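Local coordinates for protein superoxide dismutase [Fe] (Methanothermobacter thermautotrophicus, PDB 1MA1) that converts superoxide radicals to hydrogen peroxide and molecular oxygen at an iron centre, one iron ion per subunit of a homotetramer, at residues Leu14-Asp19 with Met88-Glu93; Asp43-Leu48 with Phe73-Tyr78; Arg50-Ala55 with Thr60-Lys65; Glu119-Ala124 with Asp183-Phe188. All coordinates share one frame; numbering follows the deposited sequence.

Interaction 1 of 4, residues Leu14-Asp19 with Met88-Glu93; sequences LPYPYD and MGPADE
Tyr16 lays one flank of its ring against the backbone of Met88 and Gly89, and no hydrogen bond joins the two loops. The carbonyl O of Met88 sits at the ring edge, near its plane, 3.1 Å from Tyr16 CE2. Next along, Gly89 CA approaches the same flank obliquely, 3.8 Å from CE2. Pro90 adds a looser apolar touch through its CD. Nearer the phenol end, Met88 CB lies 3.7 Å from Tyr16 OH, and the methionine chain, bent at chi3 (-79°), brings its CE round to 4.1 Å from that hydroxyl.

These two loops belong to the iron/manganese superoxide dismutase fold: residues 14-19 precede the first long helix, 27-57, while residues 88-93 lead from the second, 64-86, toward the helices and sheet that follow. The hydroxyl itself is hydrogen-bonded to Trp85 O, in the last turn of helix 64-86, which suits a tyrosine at this place. Its ring is turned there by a chi1 of 44°, with CG between the backbone N and carbonyl carbon, and Pro15 CD rests over the ring centre, 3.9 Å above the plane. Trp85 O would probably lose its phenol partner, and a gap would open beside Met88 and Gly89, if an alanine stood here in place of Tyr16. With the backbone as it stands, a CB at Gly89 would run into Pro90 CD. Farther in, Met88 packs on Ile25 and Ile191. The side chain of Met88 is about 9 Å from the bound iron ion.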
loop_
_atom_site.group_PDB
_atom_site.type_symbol
_atom_site.label_atom_id
_atom_site.label_comp_id
_atom_site.label_asym_id
_atom_site.label_seq_id
_atom_site.Cartn_x
_atom_site.Cartn_y
_atom_site.Cartn_z
ATOM N N LEU A 14 10.412 -29.386 0.904
ATOM C CA LEU A 14 10.384 -29.237 2.355
ATOM C C LEU A 14 11.530 -29.989 3.029
ATOM O O LEU A 14 11.961 -31.040 2.560
ATOM C CB LEU A 14 9.049 -29.737 2.906
ATOM C CG LEU A 14 7.943 -28.735 3.212
ATOM C CD1 LEU A 14 7.874 -27.647 2.170
ATOM C CD2 LEU A 14 6.642 -29.472 3.285
ATOM N N PRO A 15 12.026 -29.460 4.156
ATOM C CA PRO A 15 13.041 -30.094 5.001
ATOM C C PRO A 15 12.558 -31.376 5.696
ATOM O O PRO A 15 13.287 -31.980 6.486
ATOM C CB PRO A 15 13.373 -28.996 6.024
ATOM C CG PRO A 15 12.947 -27.716 5.333
ATOM C CD PRO A 15 11.658 -28.141 4.695
ATOM N N TYR A 16 11.324 -31.774 5.424
ATOM C CA TYR A 16 10.637 -32.772 6.239
ATOM C C TYR A 16 9.325 -33.172 5.579
ATOM O O TYR A 16 8.804 -32.447 4.734
ATOM C CB TYR A 16 10.362 -32.230 7.662
ATOM C CG TYR A 16 9.832 -30.808 7.710
ATOM C CD1 TYR A 16 8.636 -30.459 7.082
ATOM C CD2 TYR A 16 10.561 -29.806 8.333
ATOM C CE1 TYR A 16 8.192 -29.132 7.070
ATOM C CE2 TYR A 16 10.135 -28.488 8.329
ATOM C CZ TYR A 16 8.959 -28.151 7.696
ATOM O OH TYR A 16 8.575 -26.832 7.659
ATOM N N PRO A 17 8.781 -34.345 5.947
ATOM C CA PRO A 17 7.539 -34.837 5.345
ATOM C C PRO A 17 6.321 -34.004 5.713
ATOM O O PRO A 17 6.304 -33.352 6.758
ATOM C CB PRO A 17 7.441 -36.272 5.860
ATOM C CG PRO A 17 8.140 -36.225 7.153
ATOM C CD PRO A 17 9.342 -35.338 6.878
ATOM N N TYR A 18 5.303 -34.045 4.854
ATOM C CA TYR A 18 4.147 -33.173 4.970
ATOM C C TYR A 18 3.373 -33.364 6.269
ATOM O O TYR A 18 2.504 -32.562 6.605
ATOM C CB TYR A 18 3.203 -33.376 3.768
ATOM C CG TYR A 18 3.695 -32.736 2.481
ATOM C CD1 TYR A 18 3.955 -31.368 2.409
ATOM C CD2 TYR A 18 3.947 -33.505 1.349
ATOM C CE1 TYR A 18 4.466 -30.779 1.237
ATOM C CE2 TYR A 18 4.458 -32.931 0.172
ATOM C CZ TYR A 18 4.721 -31.563 0.124
ATOM O OH TYR A 18 5.273 -30.996 -1.010
ATOM N N ASP A 19 3.674 -34.419 7.009
ATOM C CA ASP A 19 2.972 -34.633 8.262
ATOM C C ASP A 19 3.929 -34.396 9.417
ATOM O O ASP A 19 3.622 -34.717 10.562
ATOM C CB ASP A 19 2.397 -36.051 8.318
ATOM C CG ASP A 19 3.478 -37.137 8.453
ATOM O OD1 ASP A 19 4.674 -36.876 8.142
ATOM O OD2 ASP A 19 3.111 -38.273 8.865
ATOM N N MET A 88 10.723 -23.866 10.629
ATOM C CA MET A 88 9.893 -24.832 11.355
ATOM C C MET A 88 10.486 -26.237 11.309
ATOM O O MET A 88 11.321 -26.543 10.463
ATOM C CB MET A 88 8.469 -24.874 10.782
ATOM C CG MET A 88 7.713 -23.553 10.845
ATOM S SD MET A 88 5.968 -23.688 10.319
ATOM C CE MET A 88 6.138 -23.698 8.566
ATOM N N GLY A 89 10.045 -27.086 12.228
ATOM C CA GLY A 89 10.318 -28.499 12.135
ATOM C C GLY A 89 9.457 -29.296 13.103
ATOM O O GLY A 89 8.617 -28.732 13.804
ATOM N N PRO A 90 9.643 -30.625 13.164
ATOM C CA PRO A 90 8.929 -31.519 14.080
ATOM C C PRO A 90 8.908 -30.987 15.518
ATOM O O PRO A 90 9.926 -30.524 16.039
ATOM C CB PRO A 90 9.727 -32.818 13.973
ATOM C CG PRO A 90 10.227 -32.795 12.601
ATOM C CD PRO A 90 10.682 -31.370 12.432
ATOM N N ALA A 91 7.750 -31.072 16.162
ATOM C CA ALA A 91 7.572 -30.474 17.485
ATOM C C ALA A 91 8.530 -31.057 18.529
ATOM O O ALA A 91 8.970 -30.366 19.451
ATOM C CB ALA A 91 6.141 -30.653 17.942
ATOM N N ASP A 92 8.859 -32.329 18.373
ATOM C CA ASP A 92 9.684 -33.026 19.340
ATOM C C ASP A 92 11.164 -32.770 19.099
ATOM O O ASP A 92 12.008 -33.271 19.831
ATOM C CB ASP A 92 9.397 -34.519 19.264
ATOM C CG ASP A 92 9.472 -35.041 17.845
ATOM O OD1 ASP A 92 10.562 -35.480 17.415
ATOM O OD2 ASP A 92 8.430 -34.987 17.144
ATOM N N GLU A 93 11.477 -31.986 18.075
ATOM C CA GLU A 93 12.849 -31.558 17.864
ATOM C C GLU A 93 12.951 -30.050 17.981
ATOM O O GLU A 93 14.042 -29.500 18.002
ATOM C CB GLU A 93 13.335 -32.016 16.493
ATOM C CG GLU A 93 13.593 -33.514 16.389
ATOM C CD GLU A 93 13.635 -34.003 14.935
ATOM O OE1 GLU A 93 14.321 -33.369 14.103
ATOM O OE2 GLU A 93 12.985 -35.029 14.615
#

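Interaction 2 of 4, residues Asp43-Leu48 with Phe73-Tyr78; sequences DGANAL and FHVGGY
The His74 imidazole lies with one face against Gly44, across the roughly antiparallel helix pair (139° between the segment axes) that forms the alpha-hairpin of iron/manganese superoxide dismutases. Gly44 CA stands 3.5 Å from the centroid of the His74 ring and 10° off its normal, a CH-pi contact made squarely over the face. Phe73 CD2 lies over the opposite face, displaced toward the rim, so the flat ring has a carbon on each side. A chi1 of -81° sets His74 CG beside its own backbone N and anti to the carbonyl carbon, which carries the ring across to helix 27-57.

Glycine suits position 44, since a CB there would collide with the imidazole, near NE2. The short segments approach to 8.2 Å between axes, and small residues make this possible: Ala45 follows Gly44 with only a methyl group. A leucine in place of His74 would probably lose the flat surface under Gly44 CA and disturb the packing on Phe73 CD2.

Beyond the pair, Tyr9 from the N-terminal loop packs on Ala45 and Val75, and Ile157 of a second subunit packs on Val75. In the same helix, Gly77 O is hydrogen-bonded to ND1 of His81, an iron ligand. At the hairpin interface itself, Ala45 CB lies 4.0 Å from His74 CB and 4.0 Å from Val75 CG2.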
loop_
_atom_site.group_PDB
_atom_site.type_symbol
_atom_site.label_atom_id
_atom_site.label_comp_id
_atom_site.label_asym_id
_atom_site.label_seq_id
_atom_site.Cartn_x
_atom_site.Cartn_y
_atom_site.Cartn_z
ATOM N N ASP A 43 5.878 -19.736 -10.141
ATOM C CA ASP A 43 5.425 -19.548 -11.511
ATOM C C ASP A 43 5.205 -18.080 -11.836
ATOM O O ASP A 43 5.511 -17.629 -12.948
ATOM C CB ASP A 43 4.134 -20.313 -11.767
ATOM C CG ASP A 43 4.255 -21.764 -11.427
ATOM O OD1 ASP A 43 5.345 -22.359 -11.641
ATOM O OD2 ASP A 43 3.248 -22.304 -10.948
ATOM N N GLY A 44 4.677 -17.334 -10.864
ATOM C CA GLY A 44 4.479 -15.903 -11.046
ATOM C C GLY A 44 5.785 -15.227 -11.401
ATOM O O GLY A 44 5.895 -14.536 -12.418
ATOM N N ALA A 45 6.786 -15.451 -10.557
ATOM C CA ALA A 45 8.078 -14.824 -10.716
ATOM C C ALA A 45 8.712 -15.247 -12.038
ATOM O O ALA A 45 9.316 -14.423 -12.731
ATOM C CB ALA A 45 8.982 -15.199 -9.543
ATOM N N ASN A 46 8.582 -16.525 -12.398
ATOM C CA ASN A 46 9.203 -17.000 -13.632
ATOM C C ASN A 46 8.526 -16.424 -14.884
ATOM O O ASN A 46 9.199 -16.037 -15.842
ATOM C CB ASN A 46 9.186 -18.528 -13.700
ATOM C CG ASN A 46 10.248 -19.174 -12.809
ATOM O OD1 ASN A 46 11.318 -18.599 -12.554
ATOM N ND2 ASN A 46 9.967 -20.387 -12.355
ATOM N N ALA A 47 7.199 -16.361 -14.880
ATOM C CA ALA A 47 6.487 -15.834 -16.032
ATOM C C ALA A 47 6.986 -14.444 -16.288
ATOM O O ALA A 47 7.145 -14.026 -17.429
ATOM C CB ALA A 47 5.008 -15.796 -15.778
ATOM N N LEU A 48 7.239 -13.720 -15.210
ATOM C CA LEU A 48 7.571 -12.312 -15.301
ATOM C C LEU A 48 9.005 -12.163 -15.779
ATOM O O LEU A 48 9.314 -11.299 -16.599
ATOM C CB LEU A 48 7.392 -11.664 -13.937
ATOM C CG LEU A 48 7.589 -10.165 -13.870
ATOM C CD1 LEU A 48 6.678 -9.463 -14.855
ATOM C CD2 LEU A 48 7.282 -9.728 -12.470
ATOM N N PHE A 73 6.152 -8.730 -5.595
ATOM C CA PHE A 73 5.111 -9.530 -4.963
ATOM C C PHE A 73 5.480 -11.016 -4.977
ATOM O O PHE A 73 5.477 -11.666 -3.940
ATOM C CB PHE A 73 3.787 -9.320 -5.693
ATOM C CG PHE A 73 2.678 -10.207 -5.204
ATOM C CD1 PHE A 73 2.119 -10.006 -3.956
ATOM C CD2 PHE A 73 2.218 -11.271 -5.985
ATOM C CE1 PHE A 73 1.128 -10.844 -3.481
ATOM C CE2 PHE A 73 1.214 -12.120 -5.514
ATOM C CZ PHE A 73 0.672 -11.902 -4.255
ATOM N N HIS A 74 5.800 -11.547 -6.151
ATOM C CA HIS A 74 6.026 -12.974 -6.306
ATOM C C HIS A 74 7.342 -13.433 -5.753
ATOM O O HIS A 74 7.432 -14.515 -5.186
ATOM C CB HIS A 74 5.943 -13.380 -7.777
ATOM C CG HIS A 74 4.546 -13.549 -8.260
ATOM N ND1 HIS A 74 4.066 -12.910 -9.380
ATOM C CD2 HIS A 74 3.508 -14.245 -7.740
ATOM C CE1 HIS A 74 2.787 -13.200 -9.530
ATOM N NE2 HIS A 74 2.426 -14.008 -8.548
ATOM N N VAL A 75 8.375 -12.627 -5.933
ATOM C CA VAL A 75 9.692 -13.009 -5.437
ATOM C C VAL A 75 9.698 -12.919 -3.907
ATOM O O VAL A 75 10.282 -13.773 -3.216
ATOM C CB VAL A 75 10.797 -12.115 -6.033
ATOM C CG1 VAL A 75 12.118 -12.409 -5.365
ATOM C CG2 VAL A 75 10.901 -12.357 -7.543
ATOM N N GLY A 76 9.007 -11.898 -3.394
ATOM C CA GLY A 76 8.718 -11.831 -1.975
ATOM C C GLY A 76 7.967 -13.040 -1.447
ATOM O O GLY A 76 8.359 -13.628 -0.430
ATOM N N GLY A 77 6.893 -13.407 -2.139
ATOM C CA GLY A 77 6.252 -14.679 -1.890
ATOM C C GLY A 77 7.215 -15.849 -1.867
ATOM O O GLY A 77 7.235 -16.621 -0.906
ATOM N N TYR A 78 8.014 -15.988 -2.920
ATOM C CA TYR A 78 8.971 -17.078 -2.993
ATOM C C TYR A 78 9.956 -17.071 -1.820
ATOM O O TYR A 78 10.177 -18.105 -1.185
ATOM C CB TYR A 78 9.765 -16.999 -4.288
ATOM C CG TYR A 78 10.910 -17.986 -4.338
ATOM C CD1 TYR A 78 10.707 -19.295 -4.754
ATOM C CD2 TYR A 78 12.192 -17.610 -3.934
ATOM C CE1 TYR A 78 11.743 -20.205 -4.774
ATOM C CE2 TYR A 78 13.232 -18.512 -3.945
ATOM C CZ TYR A 78 13.005 -19.808 -4.363
ATOM O OH TYR A 78 14.047 -20.702 -4.357
#

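Interaction 3 of 4, residues Arg50-Ala55 with Thr60-Lys65; sequences RKLDEA and TDVDIK
Ala55 O accepts a hydrogen bond from Thr60 N, 2.7 Å away, with an N-H...O angle of 150° and the donor in the carbonyl plane. The bond ties the last turns of helix 27-57 to the loop that turns the chain back, at the closed tip of the alpha-hairpin of iron/manganese superoxide dismutases. Thr60 OG1 stays close to this junction, 3.6 Å from Ala55 CA, but its hydrogen-bond partner is Ser58 OG, and that serine hydroxyl also bonds to Glu54 O. A small hydroxyl residue suits the turn, since it can meet polar neighbours without bulk.

Three residues on, Asp63 takes the N-cap position of helix 64-86: its OD2 is hydrogen-bonded to Ala66 N, a backbone donor that the first turn cannot satisfy internally. The tip also serves the tetramer, because Arg115 of a second subunit bonds to Thr60 O and packs on Ala55.

Inside the bend, a place for a compact apolar side chain, Val62 sets CG1 anti to its carbonyl carbon (chi1 -58°), which leaves CG2 to meet Leu52. The two side chains cross at about a right angle, Leu52 CD2 lying 4.1 Å from Val62 CG2.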
loop_
_atom_site.group_PDB
_atom_site.type_symbol
_atom_site.label_atom_id
_atom_site.label_comp_id
_atom_site.label_asym_id
_atom_site.label_seq_id
_atom_site.Cartn_x
_atom_site.Cartn_y
_atom_site.Cartn_z
ATOM N N ARG A 50 10.529 -14.189 -17.730
ATOM C CA ARG A 50 10.526 -14.449 -19.159
ATOM C C ARG A 50 9.984 -13.252 -19.948
ATOM O O ARG A 50 10.511 -12.891 -21.011
ATOM C CB ARG A 50 9.700 -15.693 -19.469
ATOM C CG ARG A 50 10.388 -16.991 -19.099
ATOM C CD ARG A 50 9.630 -18.186 -19.666
ATOM N NE ARG A 50 8.272 -18.269 -19.126
ATOM C CZ ARG A 50 7.965 -18.864 -17.977
ATOM N NH1 ARG A 50 8.931 -19.446 -17.256
ATOM N NH2 ARG A 50 6.708 -18.844 -17.540
ATOM N N LYS A 51 8.935 -12.636 -19.422
ATOM C CA LYS A 51 8.376 -11.442 -20.024
ATOM C C LYS A 51 9.444 -10.346 -20.191
ATOM O O LYS A 51 9.569 -9.753 -21.262
ATOM C CB LYS A 51 7.229 -10.942 -19.159
ATOM C CG LYS A 51 6.544 -9.701 -19.670
ATOM C CD LYS A 51 5.567 -9.159 -18.615
ATOM C CE LYS A 51 4.798 -7.923 -19.095
ATOM N NZ LYS A 51 3.854 -8.204 -20.236
ATOM N N LEU A 52 10.212 -10.091 -19.134
ATOM C CA LEU A 52 11.232 -9.066 -19.180
ATOM C C LEU A 52 12.383 -9.465 -20.094
ATOM O O LEU A 52 12.948 -8.617 -20.780
ATOM C CB LEU A 52 11.771 -8.764 -17.777
ATOM C CG LEU A 52 10.833 -8.059 -16.781
ATOM C CD1 LEU A 52 11.600 -7.813 -15.511
ATOM C CD2 LEU A 52 10.297 -6.745 -17.318
ATOM N N ASP A 53 12.731 -10.751 -20.104
ATOM C CA ASP A 53 13.755 -11.264 -21.014
ATOM C C ASP A 53 13.356 -11.063 -22.460
ATOM O O ASP A 53 14.148 -10.591 -23.275
ATOM C CB ASP A 53 13.998 -12.754 -20.788
ATOM C CG ASP A 53 14.809 -13.032 -19.538
ATOM O OD1 ASP A 53 15.691 -12.193 -19.194
ATOM O OD2 ASP A 53 14.572 -14.108 -18.923
ATOM N N GLU A 54 12.122 -11.430 -22.776
ATOM C CA GLU A 54 11.608 -11.243 -24.116
ATOM C C GLU A 54 11.692 -9.783 -24.560
ATOM O O GLU A 54 12.112 -9.489 -25.673
ATOM C CB GLU A 54 10.165 -11.734 -24.194
ATOM C CG GLU A 54 9.983 -12.951 -25.081
ATOM C CD GLU A 54 8.592 -13.557 -24.967
ATOM O OE1 GLU A 54 8.227 -14.010 -23.847
ATOM O OE2 GLU A 54 7.868 -13.578 -25.999
ATOM N N ALA A 55 11.297 -8.863 -23.698
ATOM C CA ALA A 55 11.266 -7.465 -24.090
ATOM C C ALA A 55 12.688 -6.988 -24.377
ATOM O O ALA A 55 12.912 -6.147 -25.252
ATOM C CB ALA A 55 10.634 -6.626 -22.990
ATOM N N THR A 60 12.122 -4.147 -26.959
ATOM C CA THR A 60 10.853 -3.434 -26.946
ATOM C C THR A 60 10.492 -2.906 -25.556
ATOM O O THR A 60 11.127 -3.244 -24.562
ATOM C CB THR A 60 9.719 -4.333 -27.440
ATOM O OG1 THR A 60 9.697 -5.534 -26.656
ATOM C CG2 THR A 60 9.918 -4.674 -28.914
ATOM N N ASP A 61 9.462 -2.071 -25.499
ATOM C CA ASP A 61 9.100 -1.407 -24.254
ATOM C C ASP A 61 8.276 -2.370 -23.418
ATOM O O ASP A 61 7.545 -3.199 -23.959
ATOM C CB ASP A 61 8.296 -0.145 -24.549
ATOM C CG ASP A 61 8.981 0.758 -25.581
ATOM O OD1 ASP A 61 9.959 0.306 -26.212
ATOM O OD2 ASP A 61 8.539 1.912 -25.778
ATOM N N VAL A 62 8.407 -2.273 -22.103
ATOM C CA VAL A 62 7.430 -2.858 -21.193
ATOM C C VAL A 62 6.922 -1.821 -20.205
ATOM O O VAL A 62 7.576 -0.796 -19.970
ATOM C CB VAL A 62 8.037 -4.026 -20.392
ATOM C CG1 VAL A 62 8.542 -5.075 -21.331
ATOM C CG2 VAL A 62 9.166 -3.543 -19.526
ATOM N N ASP A 63 5.760 -2.094 -19.622
ATOM C CA ASP A 63 5.317 -1.362 -18.450
ATOM C C ASP A 63 6.082 -1.800 -17.191
ATOM O O ASP A 63 5.675 -2.738 -16.511
ATOM C CB ASP A 63 3.818 -1.566 -18.250
ATOM C CG ASP A 63 3.283 -0.807 -17.041
ATOM O OD1 ASP A 63 2.053 -0.829 -16.822
ATOM O OD2 ASP A 63 4.090 -0.190 -16.304
ATOM N N ILE A 64 7.190 -1.130 -16.879
ATOM C CA ILE A 64 8.071 -1.673 -15.863
ATOM C C ILE A 64 7.567 -1.371 -14.461
ATOM O O ILE A 64 7.914 -2.085 -13.507
ATOM C CB ILE A 64 9.519 -1.145 -15.938
ATOM C CG1 ILE A 64 9.553 0.304 -15.523
ATOM C CG2 ILE A 64 10.099 -1.301 -17.338
ATOM C CD1 ILE A 64 10.928 0.714 -15.161
ATOM N N LYS A 65 6.760 -0.322 -14.328
ATOM C CA LYS A 65 6.088 -0.050 -13.073
ATOM C C LYS A 65 5.258 -1.257 -12.682
ATOM O O LYS A 65 5.421 -1.809 -11.589
ATOM C CB LYS A 65 5.192 1.192 -13.196
ATOM C CG LYS A 65 4.424 1.517 -11.898
ATOM C CD LYS A 65 3.617 2.811 -11.964
ATOM C CE LYS A 65 2.534 2.699 -13.015
ATOM N NZ LYS A 65 1.593 3.850 -13.008
#

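Interaction 4 of 4, residues Glu119-Ala124 with Asp183-Phe188; sequences EFSQAA and DYVEAF
Val185 turns CG1 anti to its backbone N (chi1 172°), which leaves CG2 anti to the carbonyl carbon, and the two methyls reach two different residues of helix 113-125. CG1 meets Ser121, 3.7 Å from OG and 3.9 Å from CB, while CG2 touches Ala124 CB at 3.8 Å. The beta-branched side chain thus straddles one face of the helix, with one methyl for each residue of the pair spaced three apart.

Ser121 holds its OG beside its own backbone N (chi1 -70°), the rotation from which it can reach back up the helix. That hydroxyl is hydrogen-bonded to Arg117 O, one turn earlier, and to the indole NE1 of Trp189, just beyond segment 183-188. It can therefore lie alongside a valine methyl with its polar needs already met, and serine suits the spot by being small enough for a close helix approach. Alanine at position 124 follows the same logic, adding a methyl and no more.

The contact joins two helices of the C-terminal, mixed helix-and-sheet domain of this superoxide dismutase family. Leu166 and Ala133 of the adjoining strands pack on Ala124, and Tyr184 OH is hydrogen-bonded to the backbone O of Asp167, whose side chain binds iron. A salt bridge from Glu186 to Arg117 spans the same two helices.

Across the 119-124 and 183-188 segments themselves there is neither hydrogen bond nor charge pair, so their union rests on van der Waals fit between small groups, and the directional bonds run from Glu186 and Ser121 to Arg117 and Trp189, which flank the segments.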
loop_
_atom_site.group_PDB
_atom_site.type_symbol
_atom_site.label_atom_id
_atom_site.label_comp_id
_atom_site.label_asym_id
_atom_site.label_seq_id
_atom_site.Cartn_x
_atom_site.Cartn_y
_atom_site.Cartn_z
ATOM N N GLU A 119 5.003 -9.816 21.583
ATOM C CA GLU A 119 5.052 -8.788 20.557
ATOM C C GLU A 119 5.011 -9.409 19.160
ATOM O O GLU A 119 4.248 -8.962 18.298
ATOM C CB GLU A 119 6.311 -7.927 20.715
ATOM C CG GLU A 119 6.204 -6.861 21.782
ATOM C CD GLU A 119 7.408 -5.934 21.809
ATOM O OE1 GLU A 119 8.005 -5.731 20.730
ATOM O OE2 GLU A 119 7.751 -5.397 22.896
ATOM N N PHE A 120 5.820 -10.447 18.943
ATOM C CA PHE A 120 5.865 -11.128 17.646
ATOM C C PHE A 120 4.495 -11.717 17.317
ATOM O O PHE A 120 4.069 -11.720 16.162
ATOM C CB PHE A 120 6.897 -12.256 17.669
ATOM C CG PHE A 120 7.275 -12.755 16.307
ATOM C CD1 PHE A 120 8.187 -12.050 15.518
ATOM C CD2 PHE A 120 6.711 -13.922 15.799
ATOM C CE1 PHE A 120 8.528 -12.495 14.251
ATOM C CE2 PHE A 120 7.043 -14.383 14.523
ATOM C CZ PHE A 120 7.953 -13.671 13.745
ATOM N N SER A 121 3.810 -12.211 18.347
ATOM C CA SER A 121 2.477 -12.760 18.185
ATOM C C SER A 121 1.439 -11.701 17.832
ATOM O O SER A 121 0.564 -11.944 16.992
ATOM C CB SER A 121 2.064 -13.506 19.455
ATOM O OG SER A 121 2.816 -14.707 19.612
ATOM N N GLN A 122 1.535 -10.529 18.457
ATOM C CA GLN A 122 0.660 -9.429 18.095
ATOM C C GLN A 122 0.910 -8.981 16.666
ATOM O O GLN A 122 -0.028 -8.606 15.941
ATOM C CB GLN A 122 0.882 -8.239 19.014
ATOM C CG GLN A 122 0.569 -8.445 20.477
ATOM C CD GLN A 122 0.621 -7.128 21.247
ATOM O OE1 GLN A 122 0.942 -7.113 22.434
ATOM N NE2 GLN A 122 0.297 -6.013 20.575
ATOM N N ALA A 123 2.178 -9.008 16.272
ATOM C CA ALA A 123 2.561 -8.616 14.915
ATOM C C ALA A 123 1.907 -9.535 13.914
ATOM O O ALA A 123 1.444 -9.077 12.877
ATOM C CB ALA A 123 4.052 -8.658 14.770
ATOM N N ALA A 124 1.840 -10.826 14.238
ATOM C CA ALA A 124 1.186 -11.793 13.356
ATOM C C ALA A 124 -0.329 -11.633 13.384
ATOM O O ALA A 124 -0.984 -11.528 12.346
ATOM C CB ALA A 124 1.571 -13.206 13.761
ATOM N N ASP A 183 -5.102 -19.126 17.362
ATOM C CA ASP A 183 -4.781 -20.503 17.720
ATOM C C ASP A 183 -3.652 -21.008 16.856
ATOM O O ASP A 183 -2.769 -21.726 17.336
ATOM C CB ASP A 183 -5.965 -21.452 17.533
ATOM C CG ASP A 183 -7.048 -21.274 18.586
ATOM O OD1 ASP A 183 -6.777 -20.620 19.625
ATOM O OD2 ASP A 183 -8.172 -21.807 18.363
ATOM N N TYR A 184 -3.683 -20.656 15.574
ATOM C CA TYR A 184 -2.583 -20.965 14.661
ATOM C C TYR A 184 -1.253 -20.319 15.084
ATOM O O TYR A 184 -0.223 -20.993 15.158
ATOM C CB TYR A 184 -2.952 -20.512 13.256
ATOM C CG TYR A 184 -1.787 -20.474 12.305
ATOM C CD1 TYR A 184 -1.136 -19.281 12.017
ATOM C CD2 TYR A 184 -1.352 -21.629 11.662
ATOM C CE1 TYR A 184 -0.082 -19.239 11.098
ATOM C CE2 TYR A 184 -0.303 -21.604 10.748
ATOM C CZ TYR A 184 0.322 -20.413 10.468
ATOM O OH TYR A 184 1.325 -20.425 9.527
ATOM N N VAL A 185 -1.266 -19.016 15.359
ATOM C CA VAL A 185 -0.079 -18.358 15.890
ATOM C C VAL A 185 0.436 -19.019 17.166
ATOM O O VAL A 185 1.634 -19.199 17.330
ATOM C CB VAL A 185 -0.344 -16.860 16.162
ATOM C CG1 VAL A 185 0.833 -16.225 16.907
ATOM C CG2 VAL A 185 -0.608 -16.157 14.852
ATOM N N GLU A 186 -0.464 -19.391 18.068
ATOM C CA GLU A 186 -0.068 -20.083 19.287
ATOM C C GLU A 186 0.542 -21.463 19.006
ATOM O O GLU A 186 1.542 -21.842 19.613
ATOM C CB GLU A 186 -1.277 -20.213 20.213
ATOM C CG GLU A 186 -0.987 -20.877 21.525
ATOM C CD GLU A 186 0.200 -20.246 22.216
ATOM O OE1 GLU A 186 0.282 -18.990 22.228
ATOM O OE2 GLU A 186 1.050 -21.009 22.755
ATOM N N ALA A 187 -0.047 -22.212 18.081
ATOM C CA ALA A 187 0.498 -23.519 17.715
ATOM C C ALA A 187 1.908 -23.390 17.144
ATOM O O ALA A 187 2.743 -24.279 17.313
ATOM C CB ALA A 187 -0.414 -24.210 16.708
ATOM N N PHE A 188 2.171 -22.262 16.481
ATOM C CA PHE A 188 3.403 -22.070 15.730
ATOM C C PHE A 188 4.615 -22.215 16.635
ATOM O O PHE A 188 5.649 -22.738 16.219
ATOM C CB PHE A 188 3.386 -20.690 15.084
ATOM C CG PHE A 188 4.694 -20.286 14.467
ATOM C CD1 PHE A 188 5.180 -20.939 13.337
ATOM C CD2 PHE A 188 5.454 -19.258 15.030
ATOM C CE1 PHE A 188 6.410 -20.571 12.782
ATOM C CE2 PHE A 188 6.682 -18.889 14.482
ATOM C CZ PHE A 188 7.164 -19.543 13.359
#

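In the fold
From the N terminus, residues 14-19 open the widest of the early loops, which interaction 1 closes at 88-93 after both long helices. Interaction 2 is nested inside it, joining helices 27-57 and 64-86 midway, and interaction 3 is nested inside that, closing the short turn at the hairpin tip, on the opposite side of the chain's centre from interaction 1. Interaction 4 follows in series and ties helix 113-125 to helix 181-188, closing a loop that contains the three strands. Interactions 1 and 4 touch, Met88 CG packing 3.8 Å from Phe188 CE1, so the linker after the hairpin meets segment 183-188. Interactions 2, 3 and 4 all reach a second subunit.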